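Local coordinates for protein glycosyl hydrolase (Rhizobium leguminosarum bv. trifolii, PDB 5NDX) that probably hydrolyses O-glycosidic bonds as a bacterial iduronidase of glycoside hydrolase family 39, here holding a 4-methylumbelliferyl-type uronic acid glycoside, at residues A[114-119]-A[160-165]. The protein carries 2 engineered substitutions. Numbering follows the deposited sequence.
Sequences RRWRDL and TNYYDA
The indole of Trp116 lies between two residues: Tyr162 CD1 sits 3.5 Å above one face, toward the rim, while Leu119 CD2 from its own helix covers the opposite face. At the indole edge, near its plane, the methyl CB of Ala165 meets Trp116 CD1 at 3.8 Å. The five-membered ring of Trp116 and the Tyr162 ring meet obliquely, their planes 54° apart; Trp116 CZ2 lies at the edge of the tyrosine ring, in its plane, 3.6 Å from Tyr162 CE1, while Trp116 NE1 comes 3.4 Å from the same CE1. With CG anti to the backbone N (chi1 -172°), Trp116 carries its indole across to helix 155-171. Phe104, edge-to-face, and Tyr62 add further aromatic neighbours to the indole. An alanine in place of Trp116 is likely to open a gap between Leu119 and Tyr162 and strip Ala165 CB of its aromatic neighbour.

The small Ala165 lets the backbones come close, its CA 4.4 Å from that of Arg117, where a CA-H...O contact joins Arg117 CA to Ala165 O at 3.5 Å. Beyond CB and CG, which pass this carbonyl, the Arg117 chain bends at chi3, and both NE and NH2 grip Asp118 OD1 side-on within helix 110-131. Tyr162 OH, bonded to Leu96 O and Thr144 N, ties the contact to segments following two barrel strands, 91-95 and 140-142. The segment axes cross at -38°, 8.8 Å apart, joining neighbouring outer helices of the TIM barrel characteristic of this glycosidase family.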
ATOM      1  N   ARG A 114      12.461  11.409  30.903  1.00 60.13           N
ATOM      2  CA  ARG A 114      13.667  10.560  30.894  1.00 60.69           C
ATOM      3  C   ARG A 114      13.382   9.048  30.801  1.00 57.33           C
ATOM      4  O   ARG A 114      14.153   8.304  30.201  1.00 55.95           O
ATOM      5  CB  ARG A 114      14.559  10.845  32.121  1.00 63.90           C
ATOM      6  CG  ARG A 114      15.602  11.927  31.871  1.00 68.12           C
ATOM      7  CD  ARG A 114      16.601  12.144  33.033  1.00 71.99           C
ATOM      8  NE  ARG A 114      16.419  13.516  33.502  1.00 75.09           N
ATOM      9  CZ  ARG A 114      15.583  13.915  34.456  1.00 74.53           C
ATOM     10  NH1 ARG A 114      14.887  13.061  35.201  1.00 78.39           N
ATOM     11  NH2 ARG A 114      15.483  15.202  34.697  1.00 76.19           N
ATOM     12  N   ARG A 115      12.304   8.614  31.436  1.00 56.14           N
ATOM     13  CA  ARG A 115      11.829   7.247  31.340  1.00 58.70           C
ATOM     14  C   ARG A 115      11.363   6.901  29.867  1.00 55.50           C
ATOM     15  O   ARG A 115      11.654   5.816  29.353  1.00 52.18           O
ATOM     16  CB  ARG A 115      10.704   7.067  32.361  1.00 66.70           C
ATOM     17  CG  ARG A 115      10.161   5.659  32.526  1.00 77.63           C
ATOM     18  CD  ARG A 115       9.451   5.397  33.874  1.00 87.26           C
ATOM     19  NE  ARG A 115       8.887   4.026  33.918  1.00 98.90           N
ATOM     20  CZ  ARG A 115       9.602   2.879  33.961  1.00105.44           C
ATOM     21  NH1 ARG A 115      10.942   2.879  33.982  1.00108.84           N
ATOM     22  NH2 ARG A 115       8.983   1.696  33.982  1.00103.80           N
ATOM     23  N   TRP A 116      10.684   7.846  29.214  1.00 50.57           N
ATOM     24  CA  TRP A 116      10.286   7.734  27.810  1.00 52.20           C
ATOM     25  C   TRP A 116      11.509   7.627  26.900  1.00 52.88           C
ATOM     26  O   TRP A 116      11.574   6.717  26.073  1.00 50.85           O
ATOM     27  CB  TRP A 116       9.396   8.903  27.358  1.00 51.53           C
ATOM     28  CG  TRP A 116       8.840   8.670  25.992  1.00 51.65           C
ATOM     29  CD1 TRP A 116       9.337   9.145  24.808  1.00 48.21           C
ATOM     30  CD2 TRP A 116       7.700   7.870  25.662  1.00 50.10           C
ATOM     31  NE1 TRP A 116       8.561   8.711  23.764  1.00 48.58           N
ATOM     32  CE2 TRP A 116       7.559   7.909  24.252  1.00 49.89           C
ATOM     33  CE3 TRP A 116       6.795   7.111  26.412  1.00 49.87           C
ATOM     34  CZ2 TRP A 116       6.528   7.222  23.578  1.00 47.88           C
ATOM     35  CZ3 TRP A 116       5.749   6.441  25.744  1.00 50.06           C
ATOM     36  CH2 TRP A 116       5.625   6.512  24.339  1.00 48.53           C
ATOM     37  N   ARG A 117      12.479   8.525  27.089  1.00 52.44           N
ATOM     38  CA  ARG A 117      13.765   8.441  26.404  1.00 52.40           C
ATOM     39  C   ARG A 117      14.356   7.034  26.540  1.00 52.76           C
ATOM     40  O   ARG A 117      14.815   6.417  25.540  1.00 51.50           O
ATOM     41  CB  ARG A 117      14.731   9.505  26.906  1.00 50.93           C
ATOM     42  CG  ARG A 117      16.142   9.436  26.309  1.00 53.99           C
ATOM     43  CD  ARG A 117      17.215   9.988  27.271  1.00 54.97           C
ATOM     44  NE  ARG A 117      17.263   9.265  28.552  1.00 58.17           N
ATOM     45  CZ  ARG A 117      17.757   9.755  29.713  1.00 62.91           C
ATOM     46  NH1 ARG A 117      18.277  10.982  29.799  1.00 61.49           N
ATOM     47  NH2 ARG A 117      17.716   9.019  30.818  1.00 61.05           N
ATOM     48  N   ASP A 118      14.304   6.506  27.752  1.00 51.62           N
ATOM     49  CA  ASP A 118      14.908   5.202  28.005  1.00 52.40           C
ATOM     50  C   ASP A 118      14.130   4.077  27.323  1.00 48.56           C
ATOM     51  O   ASP A 118      14.732   3.128  26.887  1.00 47.70           O
ATOM     52  CB  ASP A 118      15.024   4.923  29.503  1.00 55.56           C
ATOM     53  CG  ASP A 118      16.052   5.836  30.213  1.00 59.45           C
ATOM     54  OD1 ASP A 118      16.921   6.473  29.562  1.00 60.44           O
ATOM     55  OD2 ASP A 118      15.978   5.884  31.447  1.00 60.46           O
ATOM     56  N   LEU A 119      12.805   4.190  27.259  1.00 46.88           N
ATOM     57  CA  LEU A 119      11.968   3.239  26.509  1.00 47.14           C
ATOM     58  C   LEU A 119      12.366   3.194  25.003  1.00 45.35           C
ATOM     59  O   LEU A 119      12.608   2.130  24.435  1.00 43.22           O
ATOM     60  CB  LEU A 119      10.499   3.595  26.706  1.00 48.84           C
ATOM     61  CG  LEU A 119       9.523   2.916  25.755  1.00 48.89           C
ATOM     62  CD1 LEU A 119       9.599   1.408  25.929  1.00 48.83           C
ATOM     63  CD2 LEU A 119       8.141   3.464  26.022  1.00 50.10           C
ATOM     64  N   THR A 160       6.473  18.860  23.127  1.00 59.05           N
ATOM     65  CA  THR A 160       7.804  19.260  22.742  1.00 58.89           C
ATOM     66  C   THR A 160       8.894  18.528  23.566  1.00 57.20           C
ATOM     67  O   THR A 160       9.970  18.212  23.055  1.00 56.80           O
ATOM     68  CB  THR A 160       7.843  20.809  22.763  1.00 63.69           C
ATOM     69  OG1 THR A 160       8.589  21.287  21.655  1.00 72.07           O
ATOM     70  CG2 THR A 160       8.367  21.381  24.053  1.00 62.77           C
ATOM     71  N   ASN A 161       8.607  18.216  24.830  1.00 57.44           N
ATOM     72  CA  ASN A 161       9.512  17.392  25.667  1.00 57.55           C
ATOM     73  C   ASN A 161       9.506  15.917  25.231  1.00 52.56           C
ATOM     74  O   ASN A 161      10.516  15.232  25.306  1.00 51.76           O
ATOM     75  CB  ASN A 161       9.057  17.372  27.136  1.00 59.79           C
ATOM     76  CG  ASN A 161       9.202  18.701  27.851  1.00 62.04           C
ATOM     77  OD1 ASN A 161       9.938  19.607  27.446  1.00 62.12           O
ATOM     78  ND2 ASN A 161       8.509  18.791  28.962  1.00 61.03           N
ATOM     79  N   TYR A 162       8.313  15.430  24.924  1.00 51.77           N
ATOM     80  CA  TYR A 162       8.114  14.106  24.321  1.00 52.10           C
ATOM     81  C   TYR A 162       8.961  13.931  23.042  1.00 48.69           C
ATOM     82  O   TYR A 162       9.672  12.922  22.909  1.00 49.61           O
ATOM     83  CB  TYR A 162       6.614  13.854  24.103  1.00 52.82           C
ATOM     84  CG  TYR A 162       6.308  12.836  23.027  1.00 54.25           C
ATOM     85  CD1 TYR A 162       6.388  11.456  23.281  1.00 54.70           C
ATOM     86  CD2 TYR A 162       5.954  13.251  21.761  1.00 54.88           C
ATOM     87  CE1 TYR A 162       6.115  10.530  22.285  1.00 54.62           C
ATOM     88  CE2 TYR A 162       5.684  12.341  20.762  1.00 58.62           C
ATOM     89  CZ  TYR A 162       5.794  10.983  21.024  1.00 57.27           C
ATOM     90  OH  TYR A 162       5.519  10.127  20.004  1.00 56.10           O
ATOM     91  N   TYR A 163       8.926  14.920  22.148  1.00 47.43           N
ATOM     92  CA  TYR A 163       9.769  14.925  20.920  1.00 46.93           C
ATOM     93  C   TYR A 163      11.260  14.836  21.282  1.00 48.82           C
ATOM     94  O   TYR A 163      12.014  13.986  20.766  1.00 48.06           O
ATOM     95  CB  TYR A 163       9.485  16.163  20.032  1.00 46.75           C
ATOM     96  CG  TYR A 163      10.160  16.046  18.701  1.00 46.27           C
ATOM     97  CD1 TYR A 163       9.566  15.315  17.668  1.00 46.47           C
ATOM     98  CD2 TYR A 163      11.434  16.529  18.509  1.00 45.57           C
ATOM     99  CE1 TYR A 163      10.212  15.108  16.468  1.00 45.75           C
ATOM    100  CE2 TYR A 163      12.093  16.340  17.324  1.00 46.64           C
ATOM    101  CZ  TYR A 163      11.475  15.620  16.288  1.00 47.03           C
ATOM    102  OH  TYR A 163      12.130  15.390  15.095  1.00 44.10           O
ATOM    103  N   ASP A 164      11.671  15.681  22.229  1.00 51.67           N
ATOM    104  CA  ASP A 164      13.049  15.695  22.747  1.00 50.10           C
ATOM    105  C   ASP A 164      13.497  14.342  23.226  1.00 46.14           C
ATOM    106  O   ASP A 164      14.615  13.940  22.981  1.00 47.84           O
ATOM    107  CB  ASP A 164      13.183  16.686  23.920  1.00 54.10           C
ATOM    108  CG  ASP A 164      13.017  18.133  23.503  1.00 57.71           C
ATOM    109  OD1 ASP A 164      13.361  18.460  22.358  1.00 60.32           O
ATOM    110  OD2 ASP A 164      12.559  18.962  24.336  1.00 60.70           O
ATOM    111  N   ALA A 165      12.602  13.666  23.933  1.00 46.02           N
ATOM    112  CA  ALA A 165      12.869  12.349  24.523  1.00 46.17           C
ATOM    113  C   ALA A 165      12.979  11.268  23.444  1.00 46.36           C
ATOM    114  O   ALA A 165      13.876  10.399  23.510  1.00 45.50           O
ATOM    115  CB  ALA A 165      11.756  12.002  25.504  1.00 45.69           C
TER